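Local coordinates for protein endoglucanase A (PDB 1EDG) that hydrolyses internal beta-1,4-glucosidic bonds of cellulose as an endoglucanase of glycoside hydrolase family 5, at residues 73-78 / 366-371; 123-126 / 132-135; 205-210 / 217-222. One frame throughout, in Å; residues are numbered along the deposited sequence.

Contact 1: 73-78 / 366-371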
# COMPACT_ATOMS: atom_id res chain seq x y z
N LYS A 73 16.77 -4.47 9.08
CA LYS A 73 16.09 -5.75 9.09
C LYS A 73 16.03 -6.43 7.73
O LYS A 73 15.92 -7.66 7.65
CB LYS A 73 14.67 -5.60 9.63
CG LYS A 73 14.46 -6.19 11.01
CD LYS A 73 14.85 -7.66 11.05
CE LYS A 73 14.57 -8.24 12.43
NZ LYS A 73 15.40 -9.44 12.69
N GLY A 74 16.05 -5.65 6.66
CA GLY A 74 15.99 -6.23 5.33
C GLY A 74 14.97 -5.58 4.41
O GLY A 74 14.95 -5.87 3.21
N PHE A 75 14.12 -4.72 4.95
CA PHE A 75 13.12 -4.02 4.14
C PHE A 75 13.86 -3.02 3.24
O PHE A 75 14.82 -2.39 3.68
CB PHE A 75 12.14 -3.25 5.04
CG PHE A 75 11.23 -4.13 5.85
CD1 PHE A 75 10.07 -4.66 5.29
CD2 PHE A 75 11.52 -4.41 7.18
CE1 PHE A 75 9.21 -5.46 6.06
CE2 PHE A 75 10.68 -5.21 7.95
CZ PHE A 75 9.52 -5.73 7.39
N ASN A 76 13.43 -2.88 1.99
CA ASN A 76 14.08 -1.92 1.10
C ASN A 76 13.10 -0.88 0.55
O ASN A 76 13.47 -0.02 -0.27
CB ASN A 76 14.82 -2.62 -0.04
CG ASN A 76 15.87 -1.72 -0.70
OD1 ASN A 76 16.57 -0.96 -0.02
ND2 ASN A 76 15.98 -1.79 -2.01
N THR A 77 11.86 -0.92 1.03
CA THR A 77 10.84 0.02 0.58
C THR A 77 9.95 0.45 1.74
O THR A 77 9.58 -0.37 2.58
CB THR A 77 9.93 -0.65 -0.49
OG1 THR A 77 10.75 -1.09 -1.59
CG2 THR A 77 8.87 0.32 -1.00
N VAL A 78 9.65 1.74 1.81
CA VAL A 78 8.76 2.25 2.84
C VAL A 78 7.59 2.94 2.15
O VAL A 78 7.80 3.77 1.26
CB VAL A 78 9.44 3.30 3.77
CG1 VAL A 78 8.44 3.81 4.80
CG2 VAL A 78 10.65 2.69 4.47
N GLU A 366 10.04 -13.19 14.69
CA GLU A 366 9.96 -14.42 13.91
C GLU A 366 9.10 -14.22 12.65
O GLU A 366 9.42 -14.76 11.59
CB GLU A 366 9.39 -15.58 14.73
CG GLU A 366 10.25 -16.00 15.92
CD GLU A 366 9.88 -15.30 17.22
OE1 GLU A 366 9.23 -14.23 17.19
OE2 GLU A 366 10.23 -15.85 18.29
N ILE A 367 8.03 -13.44 12.78
CA ILE A 367 7.15 -13.18 11.64
C ILE A 367 7.92 -12.42 10.57
O ILE A 367 7.95 -12.83 9.40
CB ILE A 367 5.91 -12.34 12.04
CG1 ILE A 367 5.00 -13.14 12.98
CG2 ILE A 367 5.14 -11.90 10.79
CD1 ILE A 367 3.85 -12.32 13.56
N ILE A 368 8.60 -11.36 10.97
CA ILE A 368 9.34 -10.55 10.00
C ILE A 368 10.58 -11.26 9.41
O ILE A 368 10.92 -11.06 8.24
CB ILE A 368 9.63 -9.09 10.52
CG1 ILE A 368 11.10 -8.85 10.74
CG2 ILE A 368 8.77 -8.76 11.73
CD1 ILE A 368 11.75 -8.19 9.57
N ASP A 369 11.21 -12.13 10.19
CA ASP A 369 12.37 -12.88 9.69
C ASP A 369 11.91 -13.90 8.65
O ASP A 369 12.62 -14.17 7.68
CB ASP A 369 13.14 -13.56 10.83
CG ASP A 369 13.90 -12.56 11.69
OD1 ASP A 369 14.15 -11.43 11.21
OD2 ASP A 369 14.24 -12.89 12.84
N GLY A 370 10.71 -14.43 8.84
CA GLY A 370 10.13 -15.38 7.90
C GLY A 370 9.84 -14.67 6.59
O GLY A 370 10.07 -15.21 5.50
N MET A 371 9.35 -13.43 6.68
CA MET A 371 9.05 -12.63 5.49
C MET A 371 10.33 -12.28 4.71
O MET A 371 10.36 -12.40 3.49
CB MET A 371 8.31 -11.35 5.87
CG MET A 371 6.91 -11.59 6.41
SD MET A 371 6.12 -10.06 6.94
CE MET A 371 5.87 -9.22 5.35
O HOH W 1 15.91 -11.62 14.71
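Lys73 and Asp369 mark the closest backbone approach, their CA atoms 8.1 Å apart, where the turn between helix 64-73 and strand 77-80 passes the C-terminal helix 365-374. Gly74 closes helix 64-73 in a Schellman motif, with a positive phi of 132°. The chain then runs through Phe75 into the second strand of the barrel.

No backbone atoms meet; side chains and one water span the gap. Lys73 bends at chi2, -56°, and then extends, which carries its amine over Ile368 to the carboxylate of Asp369. Lys73 and Asp369 cross at about a right angle. Lys73 NZ forms a salt bridge with Asp369 OD1 at 2.8 Å and meets the lone pair on the side of the other oxygen. A water joins the same two groups by a second route. It accepts from Lys73 NZ at 3.0 Å and donates to Asp369 OD2 at 2.8 Å. Asp369 OD2 also hydrogen-bonds to Tyr2 OH, which ties the N-terminal segment to this helix.

Beneath the ion pair the contact is apolar. The terminal methyl of Ile368 touches both the lysine chain and the Phe75 ring. Its CD1 lies 3.5 Å from Lys73 CD, a tight carbon pair, and 3.6 Å from Phe75 CE2, which it approaches obliquely. Phe362 of strand 361-362 touches Lys73, Phe75 and Ile368 and extends this cluster. On the barrel side, the Phe75 ring meets Trp33.

The C-terminal helix is thus held to the turn that leads into the second barrel strand by a buried methyl contact beneath a charged bridge. Three partners around the carboxylate, Lys73, the water and Tyr2, limit its rotation and would be expected to favour its ionised form.

Contact 2: 123-126 / 132-135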
# COMPACT_ATOMS: atom_id res chain seq x y z
N HIS A 123 -6.66 8.55 3.20
CA HIS A 123 -8.06 8.72 3.60
C HIS A 123 -8.59 10.06 3.10
O HIS A 123 -8.90 10.97 3.89
CB HIS A 123 -8.21 8.61 5.12
CG HIS A 123 -7.88 7.24 5.67
ND1 HIS A 123 -7.07 7.06 6.77
CD2 HIS A 123 -8.30 6.01 5.29
CE1 HIS A 123 -7.00 5.77 7.05
NE2 HIS A 123 -7.74 5.11 6.17
N ASP A 124 -8.67 10.20 1.78
CA ASP A 124 -9.14 11.44 1.16
C ASP A 124 -10.43 11.27 0.37
O ASP A 124 -10.75 12.10 -0.48
CB ASP A 124 -8.04 12.05 0.29
CG ASP A 124 -6.92 12.67 1.11
OD1 ASP A 124 -7.15 12.97 2.31
OD2 ASP A 124 -5.82 12.89 0.56
N VAL A 125 -11.14 10.17 0.62
CA VAL A 125 -12.42 9.93 -0.04
C VAL A 125 -13.43 10.67 0.84
O VAL A 125 -13.80 10.18 1.91
CB VAL A 125 -12.79 8.42 -0.08
CG1 VAL A 125 -14.09 8.21 -0.86
CG2 VAL A 125 -11.66 7.61 -0.70
N ASP A 126 -13.82 11.86 0.41
CA ASP A 126 -14.74 12.71 1.15
C ASP A 126 -15.41 13.64 0.14
O ASP A 126 -14.73 14.42 -0.52
CB ASP A 126 -13.95 13.54 2.16
CG ASP A 126 -14.83 14.32 3.11
OD1 ASP A 126 -15.51 15.27 2.67
OD2 ASP A 126 -14.84 13.99 4.31
N PHE A 132 -14.65 11.74 -4.44
CA PHE A 132 -15.63 10.69 -4.22
C PHE A 132 -15.88 10.14 -5.61
O PHE A 132 -16.31 10.87 -6.51
CB PHE A 132 -16.93 11.23 -3.60
CG PHE A 132 -17.82 10.16 -3.05
CD1 PHE A 132 -17.64 9.68 -1.76
CD2 PHE A 132 -18.83 9.61 -3.83
CE1 PHE A 132 -18.45 8.65 -1.25
CE2 PHE A 132 -19.65 8.58 -3.33
CZ PHE A 132 -19.45 8.11 -2.04
N PRO A 133 -15.56 8.85 -5.83
CA PRO A 133 -15.72 8.17 -7.12
C PRO A 133 -17.13 7.84 -7.62
O PRO A 133 -17.52 6.67 -7.66
CB PRO A 133 -14.88 6.91 -6.92
CG PRO A 133 -15.14 6.57 -5.50
CD PRO A 133 -15.03 7.92 -4.81
N SER A 134 -17.88 8.87 -7.98
CA SER A 134 -19.22 8.70 -8.54
C SER A 134 -19.42 9.89 -9.48
O SER A 134 -18.81 10.95 -9.28
CB SER A 134 -20.31 8.65 -7.45
OG SER A 134 -20.60 9.92 -6.91
N SER A 135 -20.22 9.71 -10.52
CA SER A 135 -20.45 10.76 -11.51
C SER A 135 -20.89 12.11 -10.97
O SER A 135 -20.43 13.15 -11.46
CB SER A 135 -21.42 10.27 -12.59
OG SER A 135 -20.80 9.28 -13.40
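The long loop after strand 116-120, on the side of the TIM barrel where active sites of this fold lie, folds back on itself here before helix 138-155 begins. Val125 meets Phe132 and Pro133 across the fold, and the CA atoms of Val125 and Phe132 are 5.3 Å apart.

One methyl does the touching. Val125 CG1 lies anti to the backbone N, chi1 -176°, and this directs it toward the Phe132 ring and Pro133 CD. It stands 3.9 Å from Phe132 CD1, coming obliquely to the ring. It is also 4.1 Å from Pro133 CD, with the valine side chain and the proline ring at about a right angle.

Pro133 is the centre of an inverse gamma turn, closed by Ser134 N bonding to Phe132 O at 2.9 Å. The turn sends the chain on toward helix 187-209, where Pro133 packs on Ile196. Lys127 makes a cation-pi contact with Phe132. Asp124 is held by His85, Trp84 and Tyr144.

The direct contact is small, ordinary apolar packing without direction of its own. The directional links lie beside it: a backbone bond joins Asp124 to Tyr131, and Phe132 N donates to Ser141 OG.

Contact 3: 205-210 / 217-222; sequences NTVRAT and RYLMCP
Polar contact between the segments rests on Arg208 and the carbonyl of Arg217. Arg208 NH2 donates to Arg217 O at 2.6 Å, with an N-H...O angle of 155°. The oxygen lies only 10° out of the guanidinium plane, and the donor meets one of its lone pairs in the carbonyl plane. Bends at chi2, 81°, and chi3 bring the guanidinium round to this carbonyl. Arg208 NH2 also bonds to Asn214 O, and Arg208 NH1 forms a salt bridge with Asp241, so several partners fix the plane of the group.

The bond from Arg208 to Arg217 O spans the loop from helix 187-209 to strand 219-222, the fifth strand of the eight-stranded parallel TIM barrel. The helix packs on the outside of that barrel.

Van der Waals packing accompanies the polar grip. Leu219 CD1 lies over one face of the Arg208 guanidinium, offset toward its rim and 3.4 Å from NH1. The other methyl, Leu219 CD2, makes an apolar contact with Val207 CG1 at 4.1 Å, where the two side chains slide past each other in opposite directions. Phe165 of the neighbouring strand 163-166 touches both Val207 and Leu219.

Within 205-210, Val207 O accepts from Thr210 N at 3.2 Å and from Thr210 OG1 at 2.8 Å. The Arg217 guanidinium serves other partners, bonding to Asn214, Tyr159 O and Leu163 O and making a cation-pi contact with Phe165.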
# COMPACT_ATOMS: atom_id res chain seq x y z
N ASN A 205 -1.81 11.97 -16.08
CA ASN A 205 -1.64 13.14 -16.94
C ASN A 205 -1.02 14.32 -16.21
O ASN A 205 -0.11 14.97 -16.73
CB ASN A 205 -2.97 13.55 -17.57
CG ASN A 205 -3.43 12.57 -18.63
OD1 ASN A 205 -2.65 11.73 -19.09
ND2 ASN A 205 -4.69 12.65 -19.02
N THR A 206 -1.51 14.59 -15.00
CA THR A 206 -1.02 15.71 -14.19
C THR A 206 0.46 15.55 -13.83
O THR A 206 1.25 16.48 -14.00
CB THR A 206 -1.86 15.86 -12.90
OG1 THR A 206 -3.22 16.11 -13.26
CG2 THR A 206 -1.34 17.00 -12.04
N VAL A 207 0.84 14.37 -13.35
CA VAL A 207 2.23 14.12 -12.98
C VAL A 207 3.16 14.21 -14.19
O VAL A 207 4.19 14.89 -14.15
CB VAL A 207 2.37 12.74 -12.28
CG1 VAL A 207 3.84 12.42 -12.01
CG2 VAL A 207 1.59 12.74 -10.97
N ARG A 208 2.79 13.54 -15.28
CA ARG A 208 3.58 13.53 -16.50
C ARG A 208 3.79 14.93 -17.09
O ARG A 208 4.87 15.24 -17.60
CB ARG A 208 2.91 12.65 -17.56
CG ARG A 208 3.64 11.38 -17.89
CD ARG A 208 3.39 10.28 -16.89
NE ARG A 208 4.57 10.05 -16.06
CZ ARG A 208 5.02 8.86 -15.67
NH1 ARG A 208 4.42 7.73 -16.03
NH2 ARG A 208 6.05 8.80 -14.86
N ALA A 209 2.77 15.77 -17.00
CA ALA A 209 2.84 17.13 -17.53
C ALA A 209 3.93 18.00 -16.90
O ALA A 209 4.38 18.97 -17.51
CB ALA A 209 1.48 17.82 -17.41
N THR A 210 4.36 17.65 -15.69
CA THR A 210 5.40 18.43 -15.03
C THR A 210 6.79 18.13 -15.57
O THR A 210 7.76 18.80 -15.22
CB THR A 210 5.36 18.28 -13.47
OG1 THR A 210 5.69 16.94 -13.09
CG2 THR A 210 3.98 18.62 -12.93
N ARG A 217 9.13 8.53 -13.82
CA ARG A 217 9.02 7.71 -12.61
C ARG A 217 7.86 6.72 -12.66
O ARG A 217 6.95 6.85 -13.48
CB ARG A 217 8.94 8.60 -11.35
CG ARG A 217 7.56 9.12 -10.99
CD ARG A 217 7.56 9.83 -9.62
NE ARG A 217 8.24 11.13 -9.67
CZ ARG A 217 9.49 11.34 -9.28
NH1 ARG A 217 10.23 10.34 -8.79
NH2 ARG A 217 10.04 12.54 -9.44
N TYR A 218 7.93 5.68 -11.83
CA TYR A 218 6.87 4.68 -11.78
C TYR A 218 5.67 5.24 -11.00
O TYR A 218 5.85 5.95 -10.00
CB TYR A 218 7.37 3.40 -11.11
CG TYR A 218 8.26 2.56 -12.01
CD1 TYR A 218 9.62 2.82 -12.11
CD2 TYR A 218 7.72 1.52 -12.76
CE1 TYR A 218 10.44 2.06 -12.95
CE2 TYR A 218 8.52 0.76 -13.61
CZ TYR A 218 9.87 1.03 -13.69
OH TYR A 218 10.66 0.28 -14.53
N LEU A 219 4.47 4.92 -11.47
CA LEU A 219 3.24 5.37 -10.84
C LEU A 219 2.37 4.15 -10.51
O LEU A 219 2.37 3.18 -11.26
CB LEU A 219 2.47 6.30 -11.79
CG LEU A 219 3.24 7.51 -12.33
CD1 LEU A 219 2.38 8.31 -13.31
CD2 LEU A 219 3.70 8.42 -11.19
N MET A 220 1.65 4.19 -9.40
CA MET A 220 0.78 3.08 -9.00
C MET A 220 -0.69 3.45 -9.11
O MET A 220 -1.09 4.56 -8.72
CB MET A 220 1.09 2.65 -7.56
CG MET A 220 2.41 1.91 -7.40
SD MET A 220 2.92 1.74 -5.66
CE MET A 220 1.63 0.67 -5.01
N CYS A 221 -1.49 2.51 -9.59
CA CYS A 221 -2.92 2.72 -9.76
C CYS A 221 -3.74 1.52 -9.28
O CYS A 221 -3.46 0.38 -9.65
CB CYS A 221 -3.25 2.95 -11.24
SG CYS A 221 -2.45 4.39 -11.97
N PRO A 222 -4.70 1.76 -8.36
CA PRO A 222 -5.55 0.70 -7.83
C PRO A 222 -6.89 0.67 -8.58
O PRO A 222 -7.21 1.59 -9.34
CB PRO A 222 -5.79 1.17 -6.39
CG PRO A 222 -5.90 2.64 -6.55
CD PRO A 222 -4.78 2.97 -7.53

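How the contacts relate
All three contacts belong to one TIM barrel. Contact 1 joins the approach to its second strand, 77-80, to the C-terminal helix 365-374, and spans 288 residues. Contacts 2 and 3 are nested inside that span, in series. Contact 2 folds the loop after the third strand, 116-120. Contact 3 packs helix 187-209 on the fifth strand, 219-222. Contacts 1 and 2 lie on opposite sides of the chain's centre, with centres 33 Å apart. Contacts 1 and 3, 28 Å apart between centres, both reach the barrel sheet. Contacts 2 and 3, with centres 19 Å apart, are linked by helix 187-209, which Pro133 touches. Contact 1 thus closes a late helix onto an early part of the barrel.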